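Slr0280 protein (Synechocystis sp., PDB 5H3K) is of unknown function but contains a phosphodiester glycosidase domain of the NAGPA family, so it may hydrolyse sugar phosphodiester bonds. Local coordinates at residues P316-Q320 against A418-S422; L505-M511 against F561-Q566; Q181-A186 against Q241-K247; V104-S108 against L171-W177. All coordinates share one frame; numbering follows the deposited sequence.

Contact 1: P316-Q320 against A418-S422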
loop_
_atom_site.group_PDB
_atom_site.type_symbol
_atom_site.label_atom_id
_atom_site.label_comp_id
_atom_site.label_asym_id
_atom_site.label_seq_id
_atom_site.Cartn_x
_atom_site.Cartn_y
_atom_site.Cartn_z
ATOM N N PRO A 316 8.958 10.289 5.763
ATOM C CA PRO A 316 10.116 9.633 5.155
ATOM C C PRO A 316 11.370 9.667 6.024
ATOM O O PRO A 316 12.266 8.862 5.802
ATOM C CB PRO A 316 10.325 10.421 3.858
ATOM C CG PRO A 316 8.994 11.046 3.575
ATOM C CD PRO A 316 8.440 11.383 4.927
ATOM N N THR A 317 11.439 10.580 6.993
ATOM C CA THR A 317 12.644 10.701 7.809
ATOM C C THR A 317 12.414 10.648 9.325
ATOM O O THR A 317 13.319 10.955 10.097
ATOM C CB THR A 317 13.441 11.994 7.468
ATOM O OG1 THR A 317 12.673 13.135 7.842
ATOM C CG2 THR A 317 13.745 12.058 5.977
ATOM N N MET A 318 11.214 10.283 9.765
ATOM C CA MET A 318 11.046 9.973 11.178
ATOM C C MET A 318 10.013 8.870 11.416
ATOM O O MET A 318 9.257 8.492 10.499
ATOM C CB MET A 318 10.746 11.230 12.017
ATOM C CG MET A 318 9.353 11.774 11.901
ATOM S SD MET A 318 9.097 13.153 13.049
ATOM C CE MET A 318 7.409 13.601 12.686
ATOM N N ALA A 319 9.992 8.361 12.646
ATOM C CA ALA A 319 9.135 7.228 13.007
ATOM C C ALA A 319 7.666 7.595 13.202
ATOM O O ALA A 319 6.780 6.771 12.961
ATOM C CB ALA A 319 9.665 6.541 14.258
ATOM N N GLN A 320 7.400 8.813 13.652
ATOM C CA GLN A 320 6.033 9.211 13.929
ATOM C C GLN A 320 5.297 9.713 12.689
ATOM O O GLN A 320 5.749 10.634 11.991
ATOM C CB GLN A 320 5.958 10.254 15.052
ATOM C CG GLN A 320 4.521 10.743 15.315
ATOM C CD GLN A 320 4.396 11.583 16.568
ATOM O OE1 GLN A 320 4.963 12.672 16.657
ATOM N NE2 GLN A 320 3.645 11.086 17.544
ATOM N N ALA A 418 16.914 7.920 14.064
ATOM C CA ALA A 418 15.876 7.345 13.195
ATOM C C ALA A 418 14.448 7.563 13.721
ATOM O O ALA A 418 13.492 7.640 12.940
ATOM C CB ALA A 418 16.137 5.859 12.941
ATOM N N TRP A 419 14.291 7.657 15.040
ATOM C CA TRP A 419 12.992 7.928 15.646
ATOM C C TRP A 419 12.493 9.315 15.268
ATOM O O TRP A 419 11.306 9.519 15.028
ATOM C CB TRP A 419 13.103 7.814 17.169
ATOM C CG TRP A 419 11.829 8.018 17.957
ATOM C CD1 TRP A 419 11.502 9.098 18.731
ATOM C CD2 TRP A 419 10.739 7.096 18.077
ATOM N NE1 TRP A 419 10.272 8.906 19.318
ATOM C CE2 TRP A 419 9.791 7.685 18.940
ATOM C CE3 TRP A 419 10.478 5.831 17.539
ATOM C CZ2 TRP A 419 8.588 7.043 19.272
ATOM C CZ3 TRP A 419 9.282 5.201 17.871
ATOM C CH2 TRP A 419 8.356 5.805 18.727
ATOM N N GLY A 420 13.418 10.268 15.222
ATOM C CA GLY A 420 13.086 11.661 14.998
ATOM C C GLY A 420 14.035 12.553 15.781
ATOM O O GLY A 420 14.999 12.069 16.386
ATOM N N PRO A 421 13.786 13.866 15.746
ATOM C CA PRO A 421 14.583 14.851 16.487
ATOM C C PRO A 421 14.318 14.834 17.990
ATOM O O PRO A 421 15.176 15.289 18.746
ATOM C CB PRO A 421 14.118 16.190 15.891
ATOM C CG PRO A 421 13.640 15.840 14.512
ATOM C CD PRO A 421 12.962 14.501 14.701
ATOM N N SER A 422 13.173 14.317 18.426
ATOM C CA SER A 422 12.860 14.342 19.856
ATOM C C SER A 422 12.151 13.093 20.371
ATOM O O SER A 422 11.641 12.284 19.594
ATOM C CB SER A 422 12.037 15.592 20.206
ATOM O OG SER A 422 10.659 15.381 19.959
HETATM O O HOH W 1 9.161 10.668 15.777
#
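A319 and W419 form the tight part of this contact between two loops. A319 N donates to W419 O at 3.0 Å, and the N-H points at the oxygen with an angle of 165°. The donor stands above the carbonyl plane, tilted well out of it, so the bond does not follow a lone pair. On the same residue pair, the methyl of A319 meets the indole. A319 CB lies 3.5 Å from W419 CE3, at the six-membered half of the ring, and approaches obliquely. The indole is placed there by its first torsion, which sets CG anti to the backbone N (chi1 -178°). Both residues are buried.

M318 packs closely at its root alone. M318 CB is 3.5 Å from W419 O and also rests against G420 CA. Beyond CB the chain runs out extended and leads away from the other loop. M318 SD comes no nearer than 4.4 Å to P421 CD, an exposed proline. This is the loose side. A water adds a further link between the loops: it donates to W419 O and accepts a weak bond from Q320 N at 3.3 Å. G420, which lies against M318 CB, has positive phi.

Nothing here points to a known site. The contact ties the loop after strand 307-313 to the loop after strand 411-415. Q320 NE2 is hydrogen-bonded to N347 O. Y415 meets the W419 ring edge-to-face, and strand 349-350 packs against both loops, with P350 against A319 and L349 against Q320 and W419.

Contact 2: L505-M511 against F561-Q566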
loop_
_atom_site.group_PDB
_atom_site.type_symbol
_atom_site.label_atom_id
_atom_site.label_comp_id
_atom_site.label_asym_id
_atom_site.label_seq_id
_atom_site.Cartn_x
_atom_site.Cartn_y
_atom_site.Cartn_z
ATOM N N LEU A 505 2.308 -16.955 8.603
ATOM C CA LEU A 505 1.202 -17.849 8.223
ATOM C C LEU A 505 1.689 -19.145 7.581
ATOM O O LEU A 505 1.199 -20.231 7.909
ATOM C CB LEU A 505 0.213 -17.144 7.289
ATOM C CG LEU A 505 -0.514 -15.936 7.879
ATOM C CD1 LEU A 505 -1.380 -15.273 6.813
ATOM C CD2 LEU A 505 -1.366 -16.354 9.078
ATOM N N ILE A 506 2.637 -19.032 6.655
ATOM C CA ILE A 506 3.159 -20.207 5.954
ATOM C C ILE A 506 4.686 -20.205 5.985
ATOM O O ILE A 506 5.321 -19.163 5.774
ATOM C CB ILE A 506 2.658 -20.250 4.486
ATOM C CG1 ILE A 506 1.124 -20.178 4.441
ATOM C CG2 ILE A 506 3.174 -21.505 3.775
ATOM C CD1 ILE A 506 0.529 -20.136 3.039
ATOM N N ASP A 507 5.281 -21.365 6.250
ATOM C CA ASP A 507 6.738 -21.471 6.294
ATOM C C ASP A 507 7.187 -22.781 5.659
ATOM O O ASP A 507 6.793 -23.861 6.113
ATOM C CB ASP A 507 7.248 -21.377 7.733
ATOM C CG ASP A 507 8.760 -21.215 7.804
ATOM O OD1 ASP A 507 9.474 -22.235 7.750
ATOM O OD2 ASP A 507 9.232 -20.065 7.920
ATOM N N GLN A 508 7.990 -22.671 4.600
ATOM C CA GLN A 508 8.444 -23.819 3.809
ATOM C C GLN A 508 7.285 -24.730 3.447
ATOM O O GLN A 508 7.356 -25.944 3.654
ATOM C CB GLN A 508 9.528 -24.615 4.551
ATOM C CG GLN A 508 10.588 -23.753 5.254
ATOM C CD GLN A 508 11.540 -23.017 4.308
ATOM O OE1 GLN A 508 11.136 -22.471 3.275
ATOM N NE2 GLN A 508 12.818 -22.991 4.674
ATOM N N GLY A 509 6.207 -24.129 2.943
ATOM C CA GLY A 509 5.050 -24.866 2.474
ATOM C C GLY A 509 4.075 -25.302 3.546
ATOM O O GLY A 509 2.982 -25.768 3.226
ATOM N N ARG A 510 4.445 -25.173 4.816
ATOM C CA ARG A 510 3.528 -25.628 5.854
ATOM C C ARG A 510 2.806 -24.518 6.623
ATOM O O ARG A 510 3.312 -23.397 6.777
ATOM C CB ARG A 510 4.168 -26.672 6.792
ATOM C CG ARG A 510 5.303 -26.189 7.667
ATOM C CD ARG A 510 5.622 -27.223 8.763
ATOM N NE ARG A 510 4.554 -27.305 9.762
ATOM C CZ ARG A 510 4.612 -26.761 10.976
ATOM N NH1 ARG A 510 5.701 -26.105 11.365
ATOM N NH2 ARG A 510 3.580 -26.880 11.809
ATOM N N MET A 511 1.599 -24.843 7.078
ATOM C CA MET A 511 0.773 -23.894 7.809
ATOM C C MET A 511 1.330 -23.788 9.207
ATOM O O MET A 511 1.426 -24.791 9.916
ATOM C CB MET A 511 -0.669 -24.384 7.858
ATOM C CG MET A 511 -1.274 -24.595 6.499
ATOM S SD MET A 511 -1.489 -23.032 5.617
ATOM C CE MET A 511 -3.147 -23.282 4.944
ATOM N N PHE A 561 -7.270 -16.824 5.514
ATOM C CA PHE A 561 -6.287 -16.078 4.741
ATOM C C PHE A 561 -5.065 -16.955 4.446
ATOM O O PHE A 561 -4.542 -16.928 3.339
ATOM C CB PHE A 561 -5.893 -14.780 5.467
ATOM C CG PHE A 561 -5.105 -13.812 4.610
ATOM C CD1 PHE A 561 -5.476 -13.560 3.292
ATOM C CD2 PHE A 561 -4.005 -13.140 5.138
ATOM C CE1 PHE A 561 -4.750 -12.663 2.489
ATOM C CE2 PHE A 561 -3.284 -12.236 4.360
ATOM C CZ PHE A 561 -3.648 -11.998 3.031
ATOM N N ALA A 562 -4.631 -17.752 5.426
ATOM C CA ALA A 562 -3.547 -18.716 5.201
ATOM C C ALA A 562 -3.893 -19.704 4.086
ATOM O O ALA A 562 -3.050 -20.032 3.247
ATOM C CB ALA A 562 -3.211 -19.449 6.481
ATOM N N GLN A 563 -5.137 -20.167 4.066
ATOM C CA GLN A 563 -5.584 -21.059 3.007
ATOM C C GLN A 563 -5.602 -20.350 1.663
ATOM O O GLN A 563 -5.219 -20.929 0.642
ATOM C CB GLN A 563 -6.958 -21.643 3.352
ATOM C CG GLN A 563 -6.944 -22.520 4.607
ATOM C CD GLN A 563 -8.317 -23.060 4.979
ATOM O OE1 GLN A 563 -9.347 -22.517 4.575
ATOM N NE2 GLN A 563 -8.336 -24.135 5.759
ATOM N N ILE A 564 -6.044 -19.094 1.655
ATOM C CA ILE A 564 -6.016 -18.299 0.428
ATOM C C ILE A 564 -4.598 -18.205 -0.138
ATOM O O ILE A 564 -4.383 -18.408 -1.337
ATOM C CB ILE A 564 -6.607 -16.874 0.661
ATOM C CG1 ILE A 564 -8.139 -16.955 0.800
ATOM C CG2 ILE A 564 -6.219 -15.934 -0.478
ATOM C CD1 ILE A 564 -8.796 -15.700 1.386
ATOM N N LEU A 565 -3.633 -17.919 0.728
ATOM C CA LEU A 565 -2.240 -17.745 0.314
ATOM C C LEU A 565 -1.635 -19.061 -0.163
ATOM O O LEU A 565 -0.868 -19.082 -1.119
ATOM C CB LEU A 565 -1.404 -17.164 1.466
ATOM C CG LEU A 565 -1.785 -15.721 1.839
ATOM C CD1 LEU A 565 -1.261 -15.369 3.217
ATOM C CD2 LEU A 565 -1.301 -14.721 0.794
ATOM N N GLN A 566 -1.983 -20.156 0.504
ATOM C CA GLN A 566 -1.561 -21.476 0.043
ATOM C C GLN A 566 -2.090 -21.743 -1.368
ATOM O O GLN A 566 -1.353 -22.221 -2.231
ATOM C CB GLN A 566 -2.040 -22.548 1.024
ATOM C CG GLN A 566 -1.604 -23.952 0.678
ATOM C CD GLN A 566 -2.035 -24.955 1.731
ATOM O OE1 GLN A 566 -3.192 -24.965 2.164
ATOM N NE2 GLN A 566 -1.101 -25.792 2.162
#
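Strand 505-507 runs past helix 561-566 with the axes 8.3 Å apart at closest approach and 44° between their directions, and L505 and A562 are the nearest pair of residues. No hydrogen bond joins the two segments, and the contact is mainly apolar. L505 CD1 touches two helix side chains. It is 3.6 Å from L565 CD1 and 3.8 Å from F561 CD2, and the leucine crosses both side chains at about a right angle. L565 CD1 in turn lies over one face of the F561 ring. L505 CB meets the methyl of A562 at longer range.

I506 is the next residue, yet its side chain also points at the helix. This is explained by a classic beta bulge, in which L505 and I506 both face A573 on the neighbouring strand 572-576. Strand 504-507 leads into a beta hairpin: a type I' turn from D507 to R510 joins it to strand 510-511 at the edge of the eight-stranded antiparallel sheet. The helix lies across strands from 504-507 to 542-547, with F561 and L565 on A533 and V545. This part of the chain is related to phosphodiester glycosidases.

I506 CD1 touches helix backbone as well as side chains. It lies 3.6 Å from A562 O and 3.6 Å from Q566 N, two atoms already joined by the helix's own hydrogen bond, and it also reaches L565 CB. M511 comes from the second hairpin strand. Its chain bends at chi2 (-67°) and again at chi3, which brings the thioether down on the helix. M511 SD sits 4.1 Å from A562 CB. M511 CE lies 3.3 Å from Q566 OE1, where the two side chains cross at about a right angle.

Contact 3: Q181-A186 against Q241-K247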
loop_
_atom_site.group_PDB
_atom_site.type_symbol
_atom_site.label_atom_id
_atom_site.label_comp_id
_atom_site.label_asym_id
_atom_site.label_seq_id
_atom_site.Cartn_x
_atom_site.Cartn_y
_atom_site.Cartn_z
ATOM N N GLN A 181 -16.658 3.624 -4.259
ATOM C CA GLN A 181 -17.603 2.968 -3.357
ATOM C C GLN A 181 -17.073 2.899 -1.934
ATOM O O GLN A 181 -15.911 2.548 -1.702
ATOM C CB GLN A 181 -17.958 1.561 -3.842
ATOM C CG GLN A 181 -18.945 0.817 -2.909
ATOM C CD GLN A 181 -19.516 -0.440 -3.531
ATOM O OE1 GLN A 181 -19.191 -0.785 -4.665
ATOM N NE2 GLN A 181 -20.369 -1.135 -2.789
ATOM N N ALA A 182 -17.926 3.256 -0.981
ATOM C CA ALA A 182 -17.606 3.106 0.436
ATOM C C ALA A 182 -18.743 2.361 1.080
ATOM O O ALA A 182 -19.828 2.922 1.239
ATOM C CB ALA A 182 -17.419 4.472 1.110
ATOM N N ARG A 183 -18.491 1.112 1.468
ATOM C CA ARG A 183 -19.548 0.247 1.993
ATOM C C ARG A 183 -20.731 0.218 1.013
ATOM O O ARG A 183 -20.555 -0.114 -0.153
ATOM C CB ARG A 183 -19.976 0.690 3.404
ATOM C CG ARG A 183 -18.935 0.400 4.492
ATOM C CD ARG A 183 -19.224 1.166 5.785
ATOM N NE ARG A 183 -19.375 2.602 5.538
ATOM C CZ ARG A 183 -18.362 3.459 5.379
ATOM N NH1 ARG A 183 -17.102 3.029 5.432
ATOM N NH2 ARG A 183 -18.606 4.750 5.150
ATOM N N GLU A 184 -21.922 0.595 1.476
ATOM C CA GLU A 184 -23.136 0.498 0.652
ATOM C C GLU A 184 -23.432 1.715 -0.230
ATOM O O GLU A 184 -24.413 1.716 -0.996
ATOM C CB GLU A 184 -24.354 0.177 1.531
ATOM C CG GLU A 184 -24.322 -1.218 2.144
ATOM C CD GLU A 184 -23.346 -1.334 3.300
ATOM O OE1 GLU A 184 -23.438 -0.533 4.255
ATOM O OE2 GLU A 184 -22.479 -2.232 3.251
ATOM N N GLU A 185 -22.589 2.740 -0.141
ATOM C CA GLU A 185 -22.748 3.938 -0.957
ATOM C C GLU A 185 -21.777 3.877 -2.131
ATOM O O GLU A 185 -20.581 3.645 -1.946
ATOM C CB GLU A 185 -22.465 5.211 -0.139
ATOM C CG GLU A 185 -23.502 5.526 0.949
ATOM C CD GLU A 185 -23.127 6.741 1.801
ATOM O OE1 GLU A 185 -22.034 7.314 1.602
ATOM O OE2 GLU A 185 -23.930 7.126 2.681
ATOM N N ALA A 186 -22.278 4.093 -3.339
ATOM C CA ALA A 186 -21.396 4.133 -4.486
ATOM C C ALA A 186 -21.795 5.283 -5.396
ATOM O O ALA A 186 -22.962 5.687 -5.427
ATOM C CB ALA A 186 -21.421 2.790 -5.232
ATOM N N GLN A 241 -27.368 3.452 -3.699
ATOM C CA GLN A 241 -27.477 2.791 -2.411
ATOM C C GLN A 241 -27.610 1.286 -2.681
ATOM O O GLN A 241 -28.607 0.823 -3.238
ATOM C CB GLN A 241 -28.692 3.307 -1.646
ATOM C CG GLN A 241 -28.827 2.725 -0.245
ATOM C CD GLN A 241 -27.802 3.299 0.725
ATOM O OE1 GLN A 241 -27.461 4.484 0.648
ATOM N NE2 GLN A 241 -27.304 2.463 1.636
ATOM N N LEU A 242 -26.598 0.519 -2.296
ATOM C CA LEU A 242 -26.541 -0.901 -2.656
ATOM C C LEU A 242 -26.816 -1.813 -1.476
ATOM O O LEU A 242 -26.472 -1.480 -0.341
ATOM C CB LEU A 242 -25.156 -1.241 -3.217
ATOM C CG LEU A 242 -24.738 -0.486 -4.478
ATOM C CD1 LEU A 242 -23.291 -0.795 -4.852
ATOM C CD2 LEU A 242 -25.679 -0.817 -5.627
ATOM N N PRO A 243 -27.423 -2.979 -1.740
ATOM C CA PRO A 243 -27.510 -4.026 -0.719
ATOM C C PRO A 243 -26.103 -4.392 -0.244
ATOM O O PRO A 243 -25.143 -4.298 -1.025
ATOM C CB PRO A 243 -28.121 -5.209 -1.478
ATOM C CG PRO A 243 -28.835 -4.601 -2.643
ATOM C CD PRO A 243 -28.037 -3.382 -3.015
ATOM N N VAL A 244 -25.981 -4.774 1.022
ATOM C CA VAL A 244 -24.700 -5.196 1.577
ATOM C C VAL A 244 -24.069 -6.276 0.703
ATOM O O VAL A 244 -24.748 -7.205 0.280
ATOM C CB VAL A 244 -24.870 -5.741 3.007
ATOM C CG1 VAL A 244 -23.615 -6.490 3.453
ATOM C CG2 VAL A 244 -25.190 -4.604 3.984
ATOM N N GLY A 245 -22.780 -6.135 0.413
ATOM C CA GLY A 245 -22.076 -7.131 -0.372
ATOM C C GLY A 245 -22.003 -6.820 -1.859
ATOM O O GLY A 245 -21.154 -7.361 -2.563
ATOM N N TYR A 246 -22.880 -5.943 -2.342
ATOM C CA TYR A 246 -22.900 -5.606 -3.767
ATOM C C TYR A 246 -21.875 -4.546 -4.141
ATOM O O TYR A 246 -21.613 -3.626 -3.375
ATOM C CB TYR A 246 -24.305 -5.180 -4.191
ATOM C CG TYR A 246 -25.210 -6.368 -4.380
ATOM C CD1 TYR A 246 -25.618 -7.134 -3.296
ATOM C CD2 TYR A 246 -25.639 -6.742 -5.644
ATOM C CE1 TYR A 246 -26.449 -8.248 -3.465
ATOM C CE2 TYR A 246 -26.469 -7.846 -5.825
ATOM C CZ TYR A 246 -26.866 -8.592 -4.734
ATOM O OH TYR A 246 -27.683 -9.688 -4.914
ATOM N N LYS A 247 -21.293 -4.691 -5.325
ATOM C CA LYS A 247 -20.353 -3.709 -5.854
ATOM C C LYS A 247 -20.828 -3.299 -7.226
ATOM O O LYS A 247 -21.730 -3.921 -7.777
ATOM C CB LYS A 247 -18.954 -4.316 -5.977
ATOM C CG LYS A 247 -18.419 -4.941 -4.691
ATOM C CD LYS A 247 -17.009 -5.491 -4.923
ATOM C CE LYS A 247 -16.659 -6.597 -3.934
ATOM N NZ LYS A 247 -15.308 -7.150 -4.198
HETATM O O HOH W 2 -21.532 -3.462 1.128
HETATM O O HOH W 3 -26.206 5.815 3.232
#
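Q181 holds its side chain extended, with CG swung opposite the backbone N (chi1 179°), and this carries its amide across to the backbone of Y246. E184 instead bends at CG (chi2 75°), which lays its carboxylate beside V244. Both residues belong to a beta hairpin: a type II' turn from A182 to E185 links strands 177-182 and 185-190. The opposing segment leaves strand 235-241 and contains a type II turn from P243 to Y246 before strand 247-253 begins.

The amide nitrogen of Q181 makes two hydrogen bonds. Q181 NE2 donates to Y246 O at 2.8 Å across the contact. It also donates to R183 O at 2.8 Å within its own hairpin. Both acceptors lie close to the amide plane, so together they should fix its rotation. Q181 OE1 faces K247 CA and CB. The K247 chain leads away, and its NZ bonds A267 O.

The main chains meet at E184. L242 N donates to E184 O at 2.8 Å in the carbonyl plane and nearly straight (171°). Next to it, E185 and Q241 form an antiparallel non-hydrogen-bonded pair, with their side chains on the same face of the sheet. A water links E185 OE2 and Q241 OE1. L242 CD1 lies 4.1 Å from A186 CB, and both of these buried residues touch L248. The E184 and V244 side chains run alongside each other in one direction, with E184 OE2 3.7 Å from V244 CG2. A second water donates to E184 OE2 at 2.6 Å and accepts from G245 N at 3.0 Å.

Contact 4: V104-S108 against L171-W177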
loop_
_atom_site.group_PDB
_atom_site.type_symbol
_atom_site.label_atom_id
_atom_site.label_comp_id
_atom_site.label_asym_id
_atom_site.label_seq_id
_atom_site.Cartn_x
_atom_site.Cartn_y
_atom_site.Cartn_z
ATOM N N VAL A 104 -7.203 -2.257 -24.967
ATOM C CA VAL A 104 -8.175 -1.547 -24.137
ATOM C C VAL A 104 -9.541 -1.534 -24.814
ATOM O O VAL A 104 -9.639 -1.723 -26.030
ATOM C CB VAL A 104 -7.737 -0.081 -23.837
ATOM C CG1 VAL A 104 -6.400 -0.030 -23.062
ATOM C CG2 VAL A 104 -7.650 0.746 -25.125
ATOM N N GLN A 105 -10.591 -1.340 -24.020
ATOM C CA GLN A 105 -11.925 -1.067 -24.548
ATOM C C GLN A 105 -12.444 0.218 -23.924
ATOM O O GLN A 105 -12.412 0.379 -22.702
ATOM C CB GLN A 105 -12.891 -2.225 -24.265
ATOM C CG GLN A 105 -12.766 -3.409 -25.222
ATOM C CD GLN A 105 -13.311 -3.114 -26.625
ATOM O OE1 GLN A 105 -12.928 -2.130 -27.264
ATOM N NE2 GLN A 105 -14.210 -3.974 -27.107
ATOM N N TRP A 106 -12.893 1.142 -24.766
ATOM C CA TRP A 106 -13.448 2.405 -24.292
ATOM C C TRP A 106 -14.314 3.005 -25.398
ATOM O O TRP A 106 -13.820 3.728 -26.275
ATOM C CB TRP A 106 -12.335 3.382 -23.860
ATOM C CG TRP A 106 -12.859 4.639 -23.210
ATOM C CD1 TRP A 106 -13.369 4.764 -21.947
ATOM C CD2 TRP A 106 -12.930 5.947 -23.803
ATOM N NE1 TRP A 106 -13.756 6.069 -21.722
ATOM C CE2 TRP A 106 -13.495 6.805 -22.840
ATOM C CE3 TRP A 106 -12.574 6.462 -25.048
ATOM C CZ2 TRP A 106 -13.704 8.160 -23.098
ATOM C CZ3 TRP A 106 -12.783 7.811 -25.296
ATOM C CH2 TRP A 106 -13.343 8.643 -24.327
ATOM N N PHE A 107 -15.607 2.690 -25.341
ATOM C CA PHE A 107 -16.561 3.089 -26.369
ATOM C C PHE A 107 -16.028 2.728 -27.757
ATOM O O PHE A 107 -16.000 3.556 -28.665
ATOM C CB PHE A 107 -16.870 4.577 -26.259
ATOM C CG PHE A 107 -17.514 4.966 -24.947
ATOM C CD1 PHE A 107 -18.866 4.743 -24.731
ATOM C CD2 PHE A 107 -16.767 5.549 -23.935
ATOM C CE1 PHE A 107 -19.469 5.100 -23.529
ATOM C CE2 PHE A 107 -17.361 5.905 -22.728
ATOM C CZ PHE A 107 -18.713 5.682 -22.530
ATOM N N SER A 108 -15.603 1.480 -27.896
ATOM C CA SER A 108 -15.043 0.985 -29.144
ATOM C C SER A 108 -15.676 -0.342 -29.565
ATOM O O SER A 108 -15.897 -1.225 -28.735
ATOM C CB SER A 108 -13.520 0.852 -29.016
ATOM O OG SER A 108 -13.131 0.392 -27.730
ATOM N N LEU A 171 -25.570 7.395 -24.282
ATOM C CA LEU A 171 -24.816 8.636 -24.415
ATOM C C LEU A 171 -24.728 9.077 -25.871
ATOM O O LEU A 171 -24.757 8.244 -26.772
ATOM C CB LEU A 171 -23.398 8.428 -23.893
ATOM C CG LEU A 171 -23.282 7.883 -22.472
ATOM C CD1 LEU A 171 -21.822 7.563 -22.154
ATOM C CD2 LEU A 171 -23.848 8.909 -21.500
ATOM N N SER A 172 -24.577 10.381 -26.100
ATOM C CA SER A 172 -24.422 10.899 -27.460
ATOM C C SER A 172 -22.996 10.732 -27.988
ATOM O O SER A 172 -22.777 10.646 -29.203
ATOM C CB SER A 172 -24.812 12.370 -27.516
ATOM O OG SER A 172 -23.923 13.146 -26.745
ATOM N N GLN A 173 -22.028 10.707 -27.071
ATOM C CA GLN A 173 -20.611 10.589 -27.410
ATOM C C GLN A 173 -19.934 9.814 -26.285
ATOM O O GLN A 173 -20.496 9.698 -25.184
ATOM C CB GLN A 173 -19.956 11.973 -27.525
ATOM C CG GLN A 173 -20.545 12.893 -28.597
ATOM C CD GLN A 173 -20.258 12.399 -30.005
ATOM O OE1 GLN A 173 -19.269 11.699 -30.234
ATOM N NE2 GLN A 173 -21.114 12.769 -30.956
ATOM N N PRO A 174 -18.732 9.283 -26.550
ATOM C CA PRO A 174 -17.951 8.682 -25.462
ATOM C C PRO A 174 -17.736 9.698 -24.350
ATOM O O PRO A 174 -17.716 10.910 -24.610
ATOM C CB PRO A 174 -16.616 8.359 -26.133
ATOM C CG PRO A 174 -16.975 8.120 -27.571
ATOM C CD PRO A 174 -18.061 9.151 -27.856
ATOM N N ALA A 175 -17.582 9.216 -23.122
ATOM C CA ALA A 175 -17.429 10.112 -21.990
ATOM C C ALA A 175 -16.472 9.523 -20.965
ATOM O O ALA A 175 -16.510 8.328 -20.694
ATOM C CB ALA A 175 -18.791 10.391 -21.349
ATOM N N PHE A 176 -15.606 10.359 -20.412
ATOM C CA PHE A 176 -14.752 9.921 -19.315
ATOM C C PHE A 176 -15.609 9.678 -18.078
ATOM O O PHE A 176 -16.591 10.386 -17.846
ATOM C CB PHE A 176 -13.713 10.985 -19.019
ATOM C CG PHE A 176 -12.857 11.333 -20.200
ATOM C CD1 PHE A 176 -12.302 10.330 -20.983
ATOM C CD2 PHE A 176 -12.627 12.656 -20.542
ATOM C CE1 PHE A 176 -11.502 10.638 -22.079
ATOM C CE2 PHE A 176 -11.821 12.979 -21.641
ATOM C CZ PHE A 176 -11.263 11.966 -22.408
ATOM N N TRP A 177 -15.241 8.685 -17.280
ATOM C CA TRP A 177 -15.993 8.395 -16.069
ATOM C C TRP A 177 -15.106 7.758 -15.006
ATOM O O TRP A 177 -14.024 7.240 -15.311
ATOM C CB TRP A 177 -17.197 7.491 -16.390
ATOM C CG TRP A 177 -16.793 6.220 -17.075
ATOM C CD1 TRP A 177 -16.610 6.030 -18.425
ATOM C CD2 TRP A 177 -16.495 4.968 -16.445
ATOM N NE1 TRP A 177 -16.228 4.727 -18.667
ATOM C CE2 TRP A 177 -16.153 4.061 -17.479
ATOM C CE3 TRP A 177 -16.492 4.530 -15.118
ATOM C CZ2 TRP A 177 -15.806 2.733 -17.207
ATOM C CZ3 TRP A 177 -16.144 3.209 -14.859
ATOM C CH2 TRP A 177 -15.801 2.329 -15.900
#
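W106 N donates to S108 OG at 3.1 Å, nearly straight, a bond that spans F107 within the short loop after strand 101-105. Across the contact the packing is aromatic, with P174 against both rings. P174 CA stands over the face of F107, 3.8 Å from the ring centroid, and P174 CB makes a second CH-pi contact over the six-membered ring of W106. The far end of the F107 ring reaches L171, with F107 CZ 3.7 Å from L171 CD1.

Segment 171-177 links strand 164-171 of one four-stranded antiparallel sheet to strand 177-182 of another. The contact thus joins this connection between two sheets to the N-terminal sheet that holds strand 101-105.

W106 and F176 have nearly parallel planes, 19° apart, but they are displaced so far that little of one ring covers the other. W106 CZ2 still comes 3.3 Å from F176 CD1. A175 O meets the edge of F107, 3.3 Å from F107 CE2, and it is buried without a hydrogen-bond partner. W177 NE1 is likewise buried without one, 4.2 Å from W106 NE1, which bonds weakly to L89 O.

How the contacts relate
Contacts 3 and 4 are the closest related pair, with centres 24 Å apart. Strand 177-182 runs from W177 in contact 4 to Q181 in contact 3. Strand 247-253 begins at K247 in contact 3, and its T252 bonds F107 N of contact 4. Contact 2 lies in the part of the chain related to phosphodiester glycosidases; its nearest atoms are about 12 Å from contact 3. Contact 1 is remote from the others, about 23 Å from contact 2 between nearest atoms, and on the opposite side of the chain's centre from contacts 3 and 4. Along the chain the order is 4, 3, 1, 2, each closing before the next opens. No ligand or active site is established near any of them.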